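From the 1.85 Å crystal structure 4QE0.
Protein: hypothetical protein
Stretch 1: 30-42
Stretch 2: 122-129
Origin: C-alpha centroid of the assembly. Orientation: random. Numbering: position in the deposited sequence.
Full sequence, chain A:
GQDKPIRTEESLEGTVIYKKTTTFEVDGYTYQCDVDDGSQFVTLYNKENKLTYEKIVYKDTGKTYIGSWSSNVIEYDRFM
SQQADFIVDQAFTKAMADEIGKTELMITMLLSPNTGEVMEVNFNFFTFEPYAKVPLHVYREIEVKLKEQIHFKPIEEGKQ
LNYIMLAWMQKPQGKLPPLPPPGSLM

Stretch 1, residues 30-42: TYQCDVDDGSQFV
Stretch 2 (122-129) NFNFFTFE

The apolar centre of this contact is Val42, packed against Phe125 and Thr127. Val42 is a buried strand residue with chi1 t and phi/psi -109/137. Val42 CB lies over one face of the Phe125 ring, 4.2 Å from the ring centroid and 26° off the normal. The nearest side-chain pair is Val42 CB to Phe125 CE1, 3.8 Å. Phe125 is extended (-166/-178), with chi1 p at 47° and chi2 87°; the ring end comes closer to stretch 1 than its CB direction alone would suggest. Val42 CG2 also meets Thr127 CG2 at 3.6 Å. Thr127 CG2 also meets Val35 CG1 at 4.0 Å. On the face of Val42 and Phe125, Tyr31 from the earlier strand 30-36 adds a looser contact: Tyr31 OH lies at the edge of the Phe123 ring, 4.1 Å from Phe123 CE2.

Phe41 and Phe126 pair on the other face of the sheet. Phe41 has phi/psi -85/130, chi1 t and chi2 59°; Phe126 has phi/psi -110/153, chi1 m and chi2 85°. Their ring centroids are 5.0 Å apart and the planes meet at 55°, an oblique arrangement. Phe41 CD1 sits over one face of the Phe126 ring, 3.5 Å from Phe126 CZ.

The backbone fixes this register. Residues 41-42 and 122-126 are antiparallel strands. Phe41 and Phe126 form a non-hydrogen-bonded pair, CA to CA 4.5 Å. Val42 and Phe125 form the hydrogen-bonded pair, CA to CA 5.4 Å. Val42 N donates to Phe125 O at 2.7 Å, and Phe125 N returns a longer bond to Val42 O at 3.3 Å. Val42 O also accepts from Asn124 ND2 at 3.1 Å, so one carbonyl takes a backbone and a side-chain donor. Asn124 has chi1 m and chi2 107°.

Gln40 precedes the pairing with a left-handed backbone, phi/psi 59/29. Gln40 O accepts from Thr127 N at 2.9 Å and lies 3.2 Å from Phe126 CA in a CA-H...O contact. The Gln40 side chain is folded (chi1 m, chi2 m, chi3 -62°). This places Gln40 OE1 2.6 Å from Thr127 OG1, which donates to it; Thr127 has chi1 p. Gln40 NE2 donates to Asp37 O at 2.8 Å, so both ends of the amide are used.

The loop between the strands of stretch 1 has helical phi/psi at 37-39. Asp36, chi1 t, anchors it: Asp36 OD2 accepts from Ser39 OG at 2.6 Å and Ser39 N at 3.1 Å. Asp36 N donates to Phe41 O at 3.0 Å. Ser39 has chi1 p, and Ser39 O lies at the edge of the Phe126 ring, 3.3 Å from Phe126 CD2.

Stretch 2 leaves its strand through a type I turn, Phe126 to Glu129, with Thr127 at -67/-21 and Phe128 at -89/3. Glu129 N donates to Phe126 O at 3.0 Å, and Glu129 OE1 accepts from Phe126 N at 3.0 Å. Phe128, chi1 p, brings Phe128 CE2 within 4.1 Å of Gln40 CB at the exposed margin.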

ATOM      1  N   THR A  30      11.733 -18.665   3.440  1.00 32.49           N
ATOM      2  CA  THR A  30      13.135 -18.668   3.110  1.00 33.40           C
ATOM      3  C   THR A  30      13.392 -17.769   1.898  1.00 31.62           C
ATOM      4  O   THR A  30      12.707 -17.879   0.899  1.00 30.03           O
ATOM      5  CB  THR A  30      13.629 -20.087   2.791  1.00 36.46           C
ATOM      6  OG1 THR A  30      13.375 -20.928   3.911  1.00 39.09           O
ATOM      7  CG2 THR A  30      15.112 -20.087   2.514  1.00 35.37           C
ATOM      8  N   TYR A  31      14.377 -16.880   2.022  1.00 29.50           N
ATOM      9  CA  TYR A  31      14.829 -16.045   0.921  1.00 27.67           C
ATOM     10  C   TYR A  31      16.217 -16.460   0.481  1.00 30.05           C
ATOM     11  O   TYR A  31      17.073 -16.823   1.300  1.00 34.59           O
ATOM     12  CB  TYR A  31      14.843 -14.560   1.315  1.00 31.55           C
ATOM     13  CG  TYR A  31      13.618 -13.794   0.845  1.00 30.09           C
ATOM     14  CD1 TYR A  31      12.325 -14.222   1.160  1.00 27.77           C
ATOM     15  CD2 TYR A  31      13.753 -12.651   0.083  1.00 31.92           C
ATOM     16  CE1 TYR A  31      11.201 -13.517   0.742  1.00 29.82           C
ATOM     17  CE2 TYR A  31      12.638 -11.941  -0.344  1.00 30.43           C
ATOM     18  CZ  TYR A  31      11.369 -12.375  -0.019  1.00 29.37           C
ATOM     19  OH  TYR A  31      10.271 -11.665  -0.460  1.00 30.01           O
ATOM     20  N   GLN A  32      16.433 -16.380  -0.817  1.00 28.47           N
ATOM     21  CA  GLN A  32      17.726 -16.607  -1.431  1.00 30.96           C
ATOM     22  C   GLN A  32      18.301 -15.258  -1.823  1.00 31.01           C
ATOM     23  O   GLN A  32      17.605 -14.406  -2.385  1.00 30.90           O
ATOM     24  CB  GLN A  32      17.581 -17.479  -2.680  1.00 29.57           C
ATOM     25  CG  GLN A  32      18.895 -17.795  -3.391  1.00 35.20           C
ATOM     26  CD  GLN A  32      19.857 -18.547  -2.492  1.00 36.63           C
ATOM     27  OE1 GLN A  32      19.432 -19.362  -1.663  1.00 40.29           O
ATOM     28  NE2 GLN A  32      21.143 -18.240  -2.602  1.00 35.58           N
ATOM     29  N   CYS A  33      19.571 -15.080  -1.520  1.00 30.96           N
ATOM     30  CA  CYS A  33      20.308 -13.903  -1.880  1.00 29.31           C
ATOM     31  C   CYS A  33      21.467 -14.344  -2.802  1.00 31.41           C
ATOM     32  O   CYS A  33      22.360 -15.034  -2.367  1.00 31.75           O
ATOM     33  CB  CYS A  33      20.798 -13.254  -0.593  1.00 34.25           C
ATOM     34  SG  CYS A  33      22.008 -11.947  -0.780  1.00 36.31           S
ATOM     35  N   ASP A  34      21.405 -13.981  -4.076  1.00 28.91           N
ATOM     36  CA  ASP A  34      22.454 -14.293  -5.048  1.00 28.32           C
ATOM     37  C   ASP A  34      23.255 -13.030  -5.313  1.00 30.51           C
ATOM     38  O   ASP A  34      22.684 -11.995  -5.654  1.00 30.05           O
ATOM     39  CB  ASP A  34      21.849 -14.790  -6.377  1.00 30.59           C
ATOM     40  CG  ASP A  34      21.235 -16.172  -6.279  1.00 33.22           C
ATOM     41  OD1 ASP A  34      21.574 -16.937  -5.349  1.00 36.25           O
ATOM     42  OD2 ASP A  34      20.396 -16.488  -7.161  1.00 35.19           O
ATOM     43  N   VAL A  35      24.571 -13.094  -5.140  1.00 29.03           N
ATOM     44  CA  VAL A  35      25.437 -11.925  -5.342  1.00 27.76           C
ATOM     45  C   VAL A  35      26.528 -12.214  -6.382  1.00 33.37           C
ATOM     46  O   VAL A  35      27.249 -13.189  -6.264  1.00 33.30           O
ATOM     47  CB  VAL A  35      26.115 -11.490  -4.030  1.00 28.50           C
ATOM     48  CG1 VAL A  35      26.960 -10.235  -4.263  1.00 31.05           C
ATOM     49  CG2 VAL A  35      25.071 -11.219  -2.960  1.00 29.67           C
ATOM     50  N   ASP A  36      26.625 -11.373  -7.399  1.00 31.60           N
ATOM     51  CA  ASP A  36      27.710 -11.457  -8.390  1.00 33.92           C
ATOM     52  C   ASP A  36      28.923 -10.737  -7.825  1.00 37.63           C
ATOM     53  O   ASP A  36      28.852  -9.553  -7.527  1.00 33.22           O
ATOM     54  CB  ASP A  36      27.292 -10.814  -9.702  1.00 40.47           C
ATOM     55  CG  ASP A  36      28.421 -10.800 -10.742  1.00 55.32           C
ATOM     56  OD1 ASP A  36      28.951 -11.878 -11.067  1.00 62.56           O
ATOM     57  OD2 ASP A  36      28.793  -9.716 -11.226  1.00 59.73           O
ATOM     58  N   ASP A  37      30.045 -11.440  -7.688  1.00 34.81           N
ATOM     59  CA  ASP A  37      31.166 -10.875  -6.961  1.00 37.17           C
ATOM     60  C   ASP A  37      31.804  -9.659  -7.646  1.00 34.65           C
ATOM     61  O   ASP A  37      32.132  -8.682  -6.977  1.00 37.95           O
ATOM     62  CB  ASP A  37      32.192 -11.960  -6.623  1.00 47.00           C
ATOM     63  CG  ASP A  37      31.732 -12.865  -5.449  1.00 50.47           C
ATOM     64  OD1 ASP A  37      30.766 -12.516  -4.706  1.00 54.82           O
ATOM     65  OD2 ASP A  37      32.354 -13.925  -5.267  1.00 63.30           O
ATOM     66  N   GLY A  38      31.920  -9.693  -8.966  1.00 34.33           N
ATOM     67  CA  GLY A  38      32.529  -8.591  -9.716  1.00 36.62           C
ATOM     68  C   GLY A  38      31.732  -7.293  -9.653  1.00 37.32           C
ATOM     69  O   GLY A  38      32.269  -6.218  -9.352  1.00 36.46           O
ATOM     70  N   SER A  39      30.440  -7.396  -9.919  1.00 32.82           N
ATOM     71  CA  SER A  39      29.577  -6.204  -9.975  1.00 33.63           C
ATOM     72  C   SER A  39      28.958  -5.825  -8.621  1.00 28.61           C
ATOM     73  O   SER A  39      28.454  -4.718  -8.474  1.00 29.68           O
ATOM     74  CB  SER A  39      28.444  -6.472 -10.951  1.00 31.35           C
ATOM     75  OG  SER A  39      27.641  -7.524 -10.450  1.00 32.41           O
ATOM     76  N   GLN A  40      28.987  -6.754  -7.672  1.00 26.83           N
ATOM     77  CA  GLN A  40      28.315  -6.620  -6.382  1.00 27.40           C
ATOM     78  C   GLN A  40      26.782  -6.420  -6.528  1.00 26.85           C
ATOM     79  O   GLN A  40      26.145  -5.805  -5.682  1.00 26.88           O
ATOM     80  CB  GLN A  40      28.978  -5.512  -5.572  1.00 27.71           C
ATOM     81  CG  GLN A  40      30.397  -5.892  -5.146  1.00 29.27           C
ATOM     82  CD  GLN A  40      30.378  -6.995  -4.120  1.00 28.73           C
ATOM     83  OE1 GLN A  40      29.842  -6.816  -3.035  1.00 34.06           O
ATOM     84  NE2 GLN A  40      30.958  -8.139  -4.450  1.00 34.27           N
ATOM     85  N   PHE A  41      26.227  -6.976  -7.599  1.00 27.26           N
ATOM     86  CA  PHE A  41      24.794  -6.926  -7.890  1.00 27.22           C
ATOM     87  C   PHE A  41      24.086  -8.062  -7.166  1.00 26.36           C
ATOM     88  O   PHE A  41      24.532  -9.216  -7.214  1.00 27.59           O
ATOM     89  CB  PHE A  41      24.601  -7.081  -9.396  1.00 28.29           C
ATOM     90  CG  PHE A  41      23.210  -6.801  -9.890  1.00 28.51           C
ATOM     91  CD1 PHE A  41      22.633  -5.567  -9.679  1.00 29.42           C
ATOM     92  CD2 PHE A  41      22.506  -7.755 -10.601  1.00 33.13           C
ATOM     93  CE1 PHE A  41      21.376  -5.283 -10.164  1.00 31.71           C
ATOM     94  CE2 PHE A  41      21.231  -7.474 -11.090  1.00 31.70           C
ATOM     95  CZ  PHE A  41      20.684  -6.240 -10.873  1.00 28.48           C
ATOM     96  N   VAL A  42      23.018  -7.724  -6.452  1.00 25.73           N
ATOM     97  CA  VAL A  42      22.272  -8.657  -5.634  1.00 24.00           C
ATOM     98  C   VAL A  42      20.931  -8.944  -6.272  1.00 24.76           C
ATOM     99  O   VAL A  42      20.274  -8.028  -6.736  1.00 23.63           O
ATOM    100  CB  VAL A  42      22.005  -8.082  -4.234  1.00 26.93           C
ATOM    101  CG1 VAL A  42      21.262  -9.087  -3.369  1.00 26.47           C
ATOM    102  CG2 VAL A  42      23.302  -7.644  -3.575  1.00 27.40           C
ATOM    103  N   ASN A 122      10.685 -10.276  -7.076  1.00 23.53           N
ATOM    104  CA  ASN A 122      12.077 -10.284  -6.676  1.00 22.81           C
ATOM    105  C   ASN A 122      12.644  -8.883  -6.694  1.00 23.18           C
ATOM    106  O   ASN A 122      12.006  -7.955  -7.217  1.00 23.54           O
ATOM    107  CB  ASN A 122      12.903 -11.281  -7.487  1.00 25.72           C
ATOM    108  CG  ASN A 122      12.977 -10.947  -8.959  1.00 28.68           C
ATOM    109  OD1 ASN A 122      13.546  -9.944  -9.336  1.00 29.40           O
ATOM    110  ND2 ASN A 122      12.452 -11.829  -9.796  1.00 31.98           N
ATOM    111  N   PHE A 123      13.790  -8.728  -6.055  1.00 22.51           N
ATOM    112  CA  PHE A 123      14.409  -7.429  -5.810  1.00 20.65           C
ATOM    113  C   PHE A 123      15.861  -7.436  -6.319  1.00 24.55           C
ATOM    114  O   PHE A 123      16.561  -8.457  -6.229  1.00 23.69           O
ATOM    115  CB  PHE A 123      14.375  -7.114  -4.322  1.00 23.80           C
ATOM    116  CG  PHE A 123      13.005  -7.147  -3.724  1.00 23.13           C
ATOM    117  CD1 PHE A 123      12.152  -6.066  -3.880  1.00 23.48           C
ATOM    118  CD2 PHE A 123      12.528  -8.275  -3.066  1.00 23.73           C
ATOM    119  CE1 PHE A 123      10.861  -6.107  -3.361  1.00 23.05           C
ATOM    120  CE2 PHE A 123      11.237  -8.307  -2.541  1.00 26.15           C
ATOM    121  CZ  PHE A 123      10.410  -7.212  -2.681  1.00 22.30           C
ATOM    122  N   ASN A 124      16.318  -6.290  -6.830  1.00 21.95           N
ATOM    123  CA  ASN A 124      17.712  -6.130  -7.229  1.00 23.47           C
ATOM    124  C   ASN A 124      18.251  -4.821  -6.680  1.00 24.78           C
ATOM    125  O   ASN A 124      17.557  -3.802  -6.657  1.00 21.61           O
ATOM    126  CB  ASN A 124      17.905  -6.125  -8.755  1.00 23.72           C
ATOM    127  CG  ASN A 124      17.617  -7.459  -9.400  1.00 29.14           C
ATOM    128  OD1 ASN A 124      16.609  -7.613 -10.058  1.00 31.79           O
ATOM    129  ND2 ASN A 124      18.499  -8.424  -9.220  1.00 28.84           N
ATOM    130  N   PHE A 125      19.496  -4.871  -6.215  1.00 23.00           N
ATOM    131  CA  PHE A 125      20.222  -3.695  -5.777  1.00 23.14           C
ATOM    132  C   PHE A 125      21.700  -4.101  -5.669  1.00 22.86           C
ATOM    133  O   PHE A 125      22.042  -5.236  -5.971  1.00 24.86           O
ATOM    134  CB  PHE A 125      19.717  -3.206  -4.411  1.00 24.17           C
ATOM    135  CG  PHE A 125      19.576  -4.301  -3.386  1.00 23.90           C
ATOM    136  CD1 PHE A 125      20.661  -4.686  -2.595  1.00 24.42           C
ATOM    137  CD2 PHE A 125      18.347  -4.933  -3.197  1.00 24.32           C
ATOM    138  CE1 PHE A 125      20.527  -5.698  -1.669  1.00 25.60           C
ATOM    139  CE2 PHE A 125      18.199  -5.925  -2.250  1.00 25.33           C
ATOM    140  CZ  PHE A 125      19.285  -6.307  -1.485  1.00 27.09           C
ATOM    141  N   PHE A 126      22.556  -3.185  -5.249  1.00 22.73           N
ATOM    142  CA  PHE A 126      23.992  -3.484  -5.120  1.00 24.75           C
ATOM    143  C   PHE A 126      24.386  -3.523  -3.652  1.00 26.21           C
ATOM    144  O   PHE A 126      23.776  -2.847  -2.831  1.00 27.73           O
ATOM    145  CB  PHE A 126      24.805  -2.440  -5.870  1.00 26.54           C
ATOM    146  CG  PHE A 126      24.621  -2.490  -7.368  1.00 27.87           C
ATOM    147  CD1 PHE A 126      23.570  -1.828  -7.991  1.00 26.26           C
ATOM    148  CD2 PHE A 126      25.520  -3.186  -8.156  1.00 25.91           C
ATOM    149  CE1 PHE A 126      23.410  -1.873  -9.365  1.00 28.64           C
ATOM    150  CE2 PHE A 126      25.383  -3.221  -9.528  1.00 28.54           C
ATOM    151  CZ  PHE A 126      24.330  -2.569 -10.138  1.00 29.85           C
ATOM    152  N   THR A 127      25.429  -4.285  -3.324  1.00 25.45           N
ATOM    153  CA  THR A 127      25.822  -4.446  -1.929  1.00 26.42           C
ATOM    154  C   THR A 127      26.340  -3.150  -1.316  1.00 26.22           C
ATOM    155  O   THR A 127      26.324  -2.984  -0.093  1.00 31.57           O
ATOM    156  CB  THR A 127      26.945  -5.461  -1.756  1.00 28.84           C
ATOM    157  OG1 THR A 127      28.115  -4.954  -2.397  1.00 25.86           O
ATOM    158  CG2 THR A 127      26.559  -6.800  -2.326  1.00 28.88           C
ATOM    159  N   PHE A 128      26.770  -2.219  -2.163  1.00 28.35           N
ATOM    160  CA  PHE A 128      27.268  -0.928  -1.699  1.00 30.91           C
ATOM    161  C   PHE A 128      26.179   0.131  -1.558  1.00 32.32           C
ATOM    162  O   PHE A 128      26.471   1.274  -1.204  1.00 31.10           O
ATOM    163  CB  PHE A 128      28.385  -0.420  -2.603  1.00 30.69           C
ATOM    164  CG  PHE A 128      28.057  -0.462  -4.083  1.00 27.23           C
ATOM    165  CD1 PHE A 128      27.270   0.505  -4.663  1.00 27.79           C
ATOM    166  CD2 PHE A 128      28.590  -1.461  -4.886  1.00 28.90           C
ATOM    167  CE1 PHE A 128      27.006   0.478  -6.020  1.00 29.33           C
ATOM    168  CE2 PHE A 128      28.323  -1.497  -6.232  1.00 28.65           C
ATOM    169  CZ  PHE A 128      27.540  -0.526  -6.800  1.00 27.46           C
ATOM    170  N   GLU A 129      24.923  -0.246  -1.798  1.00 30.56           N
ATOM    171  CA  GLU A 129      23.799   0.664  -1.664  1.00 27.82           C
ATOM    172  C   GLU A 129      23.069   0.443  -0.341  1.00 26.56           C
ATOM    173  O   GLU A 129      23.176  -0.620   0.247  1.00 26.98           O
ATOM    174  CB  GLU A 129      22.821   0.455  -2.834  1.00 30.07           C
ATOM    175  CG  GLU A 129      23.387   0.877  -4.185  1.00 33.21           C
ATOM    176  CD  GLU A 129      22.473   0.563  -5.362  1.00 38.38           C
ATOM    177  OE1 GLU A 129      21.597  -0.350  -5.251  1.00 30.66           O
ATOM    178  OE2 GLU A 129      22.647   1.232  -6.409  1.00 32.40           O
TER